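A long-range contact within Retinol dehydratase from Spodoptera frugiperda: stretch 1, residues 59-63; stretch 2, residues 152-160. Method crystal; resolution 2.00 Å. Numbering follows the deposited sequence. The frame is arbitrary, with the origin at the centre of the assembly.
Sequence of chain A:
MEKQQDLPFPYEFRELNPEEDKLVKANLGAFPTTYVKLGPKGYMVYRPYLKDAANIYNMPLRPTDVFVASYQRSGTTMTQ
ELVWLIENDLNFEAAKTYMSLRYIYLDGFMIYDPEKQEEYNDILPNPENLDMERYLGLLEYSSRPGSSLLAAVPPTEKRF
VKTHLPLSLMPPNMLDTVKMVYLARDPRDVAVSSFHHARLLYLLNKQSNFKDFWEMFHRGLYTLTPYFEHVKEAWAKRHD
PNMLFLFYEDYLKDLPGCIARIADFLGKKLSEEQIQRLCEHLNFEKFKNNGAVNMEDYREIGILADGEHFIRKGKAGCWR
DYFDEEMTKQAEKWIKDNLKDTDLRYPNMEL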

ATOM      1  N   MET A  59      16.211  -6.795   8.634  1.00 25.81           N
ATOM      2  CA  MET A  59      16.234  -5.447   9.191  1.00 24.23           C
ATOM      3  C   MET A  59      16.142  -5.376  10.715  1.00 22.66           C
ATOM      4  O   MET A  59      15.255  -5.959  11.339  1.00 22.06           O
ATOM      5  CB  MET A  59      15.140  -4.573   8.559  1.00 24.38           C
ATOM      6  CG  MET A  59      13.712  -5.086   8.702  1.00 26.32           C
ATOM      7  SD  MET A  59      12.479  -3.946   7.957  1.00 27.06           S
ATOM      8  CE  MET A  59      10.950  -4.613   8.621  1.00 25.10           C
ATOM      9  N   PRO A  60      17.093  -4.677  11.342  1.00 21.76           N
ATOM     10  CA  PRO A  60      17.045  -4.570  12.801  1.00 22.27           C
ATOM     11  C   PRO A  60      15.791  -3.799  13.200  1.00 21.30           C
ATOM     12  O   PRO A  60      15.476  -2.761  12.604  1.00 21.22           O
ATOM     13  CB  PRO A  60      18.323  -3.808  13.133  1.00 22.31           C
ATOM     14  CG  PRO A  60      19.251  -4.251  12.047  1.00 22.18           C
ATOM     15  CD  PRO A  60      18.371  -4.175  10.821  1.00 23.01           C
ATOM     16  N   LEU A  61      15.075  -4.311  14.193  1.00 21.12           N
ATOM     17  CA  LEU A  61      13.854  -3.665  14.653  1.00 22.12           C
ATOM     18  C   LEU A  61      13.975  -3.136  16.077  1.00 23.04           C
ATOM     19  O   LEU A  61      14.796  -3.614  16.865  1.00 21.89           O
ATOM     20  CB  LEU A  61      12.677  -4.637  14.542  1.00 22.56           C
ATOM     21  CG  LEU A  61      12.416  -5.117  13.104  1.00 23.01           C
ATOM     22  CD1 LEU A  61      11.247  -6.075  13.098  1.00 23.04           C
ATOM     23  CD2 LEU A  61      12.124  -3.924  12.193  1.00 21.06           C
ATOM     24  N   ARG A  62      13.139  -2.150  16.389  1.00 22.89           N
ATOM     25  CA  ARG A  62      13.130  -1.498  17.688  1.00 23.91           C
ATOM     26  C   ARG A  62      11.749  -1.571  18.327  1.00 24.44           C
ATOM     27  O   ARG A  62      10.738  -1.530  17.630  1.00 24.14           O
ATOM     28  CB  ARG A  62      13.537  -0.040  17.510  1.00 24.88           C
ATOM     29  CG  ARG A  62      14.773   0.117  16.632  1.00 26.16           C
ATOM     30  CD  ARG A  62      15.093   1.579  16.368  1.00 26.82           C
ATOM     31  NE  ARG A  62      16.296   1.732  15.556  1.00 25.27           N
ATOM     32  CZ  ARG A  62      16.679   2.874  14.994  1.00 25.87           C
ATOM     33  NH1 ARG A  62      15.957   3.970  15.154  1.00 23.54           N
ATOM     34  NH2 ARG A  62      17.781   2.917  14.261  1.00 27.12           N
ATOM     35  N   PRO A  63      11.694  -1.672  19.670  1.00 24.29           N
ATOM     36  CA  PRO A  63      10.434  -1.754  20.415  1.00 24.01           C
ATOM     37  C   PRO A  63       9.485  -0.577  20.218  1.00 23.64           C
ATOM     38  O   PRO A  63       8.288  -0.716  20.446  1.00 24.31           O
ATOM     39  CB  PRO A  63      10.894  -1.902  21.866  1.00 24.25           C
ATOM     40  CG  PRO A  63      12.216  -1.193  21.881  1.00 24.84           C
ATOM     41  CD  PRO A  63      12.845  -1.668  20.592  1.00 24.56           C
TER
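Stretch 2 152-160: AVPPTEKRF

Stretch 2 lies against stretch 1 as a bent loop whose contacts are made chiefly through two arginines, Arg62 from the first segment and Arg159 from the second. Stretch 1 has no regular helix or strand; its backbone is extended from Met59 to Arg62 and changes conformation at Pro63. Stretch 2 folds back in a type I beta turn from Pro154 to Glu157, closed by the backbone hydrogen bond from Glu157 N to Pro154 O (2.9 Å), then runs extended through Lys158 and Arg159 to Phe160, which is in strand conformation. The backbones stay well apart: Pro60 CA and Ala152 CA are 11.3 Å from each other, Arg62 CA and Pro155 CA 8.2 Å. Long side chains therefore span the gap, and the two segments together bury 269 Å².

Arg62 points toward stretch 2 with chi1 m and the next two torsions t, an almost fully stretched chain that carries its guanidinium to the backbone around the turn. There the group grips a single carbonyl with both terminal nitrogens: NH1 and NH2 of Arg62 each donate to Val153 O at 3.0 Å, with N-H...O angles of 146°. The shared acceptor lies at the edge of the guanidinium, near its plane, as such a forked arrangement requires. Arg62 NH1 has a second acceptor in water 2, at 2.8 Å. This water lies 2.8 Å from Pro155 O and 2.7 Å from Glu157 O, so it links the arginine to carbonyls of the turn. The faces of the same guanidinium are covered too, by Pro155 CG over one and by Arg159 CZ over the opposite one. Pro155 CA also packs 3.4 Å from Arg62 NH1.

Arg159 reaches back in the other sense, from stretch 2 to the backbone of stretch 1. Its side chain points toward stretch 1 with chi1 m, chi2 t and chi3 m. Arg159 NH2 donates to Pro60 O over a longish 3.3 Å, but nearly straight, at 165°. Water 1 reinforces the link: it donates to Pro60 O (2.7 Å) and accepts from Arg159 NH1 (3.1 Å). Pro60 O thus receives one hydrogen bond directly from the arginine and another through the water. Leu61 adds a contact at the guanidinium edge, its CA 3.8 Å from Arg159 NH2.

The two guanidinium groups stack flat, with centres 3.6 Å apart and planes inclined by only 9°. Arg62 NE and Arg159 NH2 approach to 3.5 Å, but both are donors and carry like charge, so no hydrogen bond joins them. Stacking leaves the in-plane N-H groups free to seek acceptors at the edges: Val153 O for Arg62, Pro60 O for Arg159. The aliphatic part of Arg62 joins this packing, with Arg62 CG 3.1 Å from Arg159 NH2 and Arg62 CD over a face of the Arg159 guanidinium. Further hydrogen bonds of Arg159 NE, NH1 and NH2 are made elsewhere in the structure.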

ATOM      1  N   ALA A 152      18.796   4.496   8.953  1.00 21.06           N
ATOM      2  CA  ALA A 152      19.304   5.851   9.089  1.00 21.91           C
ATOM      3  C   ALA A 152      18.572   6.675  10.158  1.00 22.38           C
ATOM      4  O   ALA A 152      19.137   7.616  10.717  1.00 23.72           O
ATOM      5  CB  ALA A 152      19.242   6.555   7.736  1.00 22.36           C
ATOM      6  N   VAL A 153      17.322   6.330  10.446  1.00 21.19           N
ATOM      7  CA  VAL A 153      16.574   7.063  11.462  1.00 21.39           C
ATOM      8  C   VAL A 153      17.253   6.878  12.825  1.00 21.73           C
ATOM      9  O   VAL A 153      17.498   5.755  13.253  1.00 23.26           O
ATOM     10  CB  VAL A 153      15.110   6.571  11.539  1.00 20.04           C
ATOM     11  CG1 VAL A 153      14.388   7.251  12.698  1.00 21.04           C
ATOM     12  CG2 VAL A 153      14.391   6.872  10.219  1.00 19.83           C
ATOM     13  N   PRO A 154      17.584   7.981  13.514  1.00 21.14           N
ATOM     14  CA  PRO A 154      18.240   7.891  14.831  1.00 21.63           C
ATOM     15  C   PRO A 154      17.361   7.163  15.853  1.00 22.07           C
ATOM     16  O   PRO A 154      16.144   7.309  15.834  1.00 22.16           O
ATOM     17  CB  PRO A 154      18.447   9.355  15.222  1.00 22.41           C
ATOM     18  CG  PRO A 154      18.493  10.076  13.923  1.00 21.27           C
ATOM     19  CD  PRO A 154      17.423   9.383  13.103  1.00 21.37           C
ATOM     20  N   PRO A 155      17.971   6.390  16.772  1.00 22.58           N
ATOM     21  CA  PRO A 155      17.233   5.648  17.798  1.00 22.78           C
ATOM     22  C   PRO A 155      16.310   6.520  18.639  1.00 22.53           C
ATOM     23  O   PRO A 155      15.284   6.045  19.126  1.00 21.72           O
ATOM     24  CB  PRO A 155      18.343   5.032  18.649  1.00 24.85           C
ATOM     25  CG  PRO A 155      19.450   4.849  17.670  1.00 25.03           C
ATOM     26  CD  PRO A 155      19.418   6.152  16.910  1.00 24.64           C
ATOM     27  N   THR A 156      16.676   7.788  18.809  1.00 20.71           N
ATOM     28  CA  THR A 156      15.876   8.706  19.613  1.00 20.67           C
ATOM     29  C   THR A 156      14.662   9.249  18.880  1.00 21.23           C
ATOM     30  O   THR A 156      13.936  10.103  19.398  1.00 21.29           O
ATOM     31  CB  THR A 156      16.722   9.883  20.115  1.00 20.99           C
ATOM     32  OG1 THR A 156      17.485  10.416  19.032  1.00 19.21           O
ATOM     33  CG2 THR A 156      17.665   9.432  21.220  1.00 21.42           C
ATOM     34  N   GLU A 157      14.439   8.755  17.668  1.00 20.92           N
ATOM     35  CA  GLU A 157      13.296   9.185  16.883  1.00 20.91           C
ATOM     36  C   GLU A 157      12.417   7.980  16.603  1.00 20.77           C
ATOM     37  O   GLU A 157      12.863   7.032  15.962  1.00 19.47           O
ATOM     38  CB  GLU A 157      13.755   9.785  15.552  1.00 22.32           C
ATOM     39  CG  GLU A 157      12.626  10.336  14.711  1.00 23.50           C
ATOM     40  CD  GLU A 157      13.105  10.869  13.371  1.00 25.56           C
ATOM     41  OE1 GLU A 157      14.184  11.494  13.332  1.00 26.70           O
ATOM     42  OE2 GLU A 157      12.394  10.677  12.363  1.00 27.74           O
ATOM     43  N   LYS A 158      11.174   8.013  17.077  1.00 19.58           N
ATOM     44  CA  LYS A 158      10.261   6.903  16.842  1.00 19.03           C
ATOM     45  C   LYS A 158      10.102   6.710  15.339  1.00 19.63           C
ATOM     46  O   LYS A 158       9.916   7.678  14.594  1.00 17.76           O
ATOM     47  CB  LYS A 158       8.895   7.175  17.480  1.00 19.26           C
ATOM     48  CG  LYS A 158       7.860   6.089  17.190  1.00 18.85           C
ATOM     49  CD  LYS A 158       6.505   6.411  17.808  1.00 19.10           C
ATOM     50  CE  LYS A 158       6.308   5.753  19.161  1.00 19.82           C
ATOM     51  NZ  LYS A 158       6.095   4.290  19.087  1.00 15.39           N
ATOM     52  N   ARG A 159      10.202   5.460  14.892  1.00 18.86           N
ATOM     53  CA  ARG A 159      10.071   5.158  13.476  1.00 19.03           C
ATOM     54  C   ARG A 159       8.681   4.671  13.107  1.00 19.14           C
ATOM     55  O   ARG A 159       8.170   3.707  13.690  1.00 19.18           O
ATOM     56  CB  ARG A 159      11.098   4.103  13.046  1.00 20.00           C
ATOM     57  CG  ARG A 159      12.552   4.534  13.197  1.00 21.57           C
ATOM     58  CD  ARG A 159      13.510   3.482  12.614  1.00 22.42           C
ATOM     59  NE  ARG A 159      13.380   2.176  13.259  1.00 21.64           N
ATOM     60  CZ  ARG A 159      14.163   1.132  12.999  1.00 21.76           C
ATOM     61  NH1 ARG A 159      15.140   1.236  12.102  1.00 18.77           N
ATOM     62  NH2 ARG A 159      13.971  -0.015  13.639  1.00 21.01           N
ATOM     63  N   PHE A 160       8.071   5.361  12.146  1.00 17.44           N
ATOM     64  CA  PHE A 160       6.758   4.995  11.641  1.00 17.21           C
ATOM     65  C   PHE A 160       7.027   4.412  10.258  1.00 15.74           C
ATOM     66  O   PHE A 160       7.554   5.095   9.382  1.00 15.71           O
ATOM     67  CB  PHE A 160       5.844   6.220  11.535  1.00 17.86           C
ATOM     68  CG  PHE A 160       5.371   6.740  12.865  1.00 18.75           C
ATOM     69  CD1 PHE A 160       6.154   7.631  13.601  1.00 18.83           C
ATOM     70  CD2 PHE A 160       4.158   6.312  13.400  1.00 17.89           C
ATOM     71  CE1 PHE A 160       5.732   8.083  14.850  1.00 19.72           C
ATOM     72  CE2 PHE A 160       3.723   6.758  14.651  1.00 18.66           C
ATOM     73  CZ  PHE A 160       4.509   7.644  15.380  1.00 18.66           C
TER
HETATM   74  O   HOH W   1      16.845  -1.108  11.009  1.00 16.99           O
HETATM   75  O   HOH W   2      13.991   4.827  16.911  1.00 26.93           O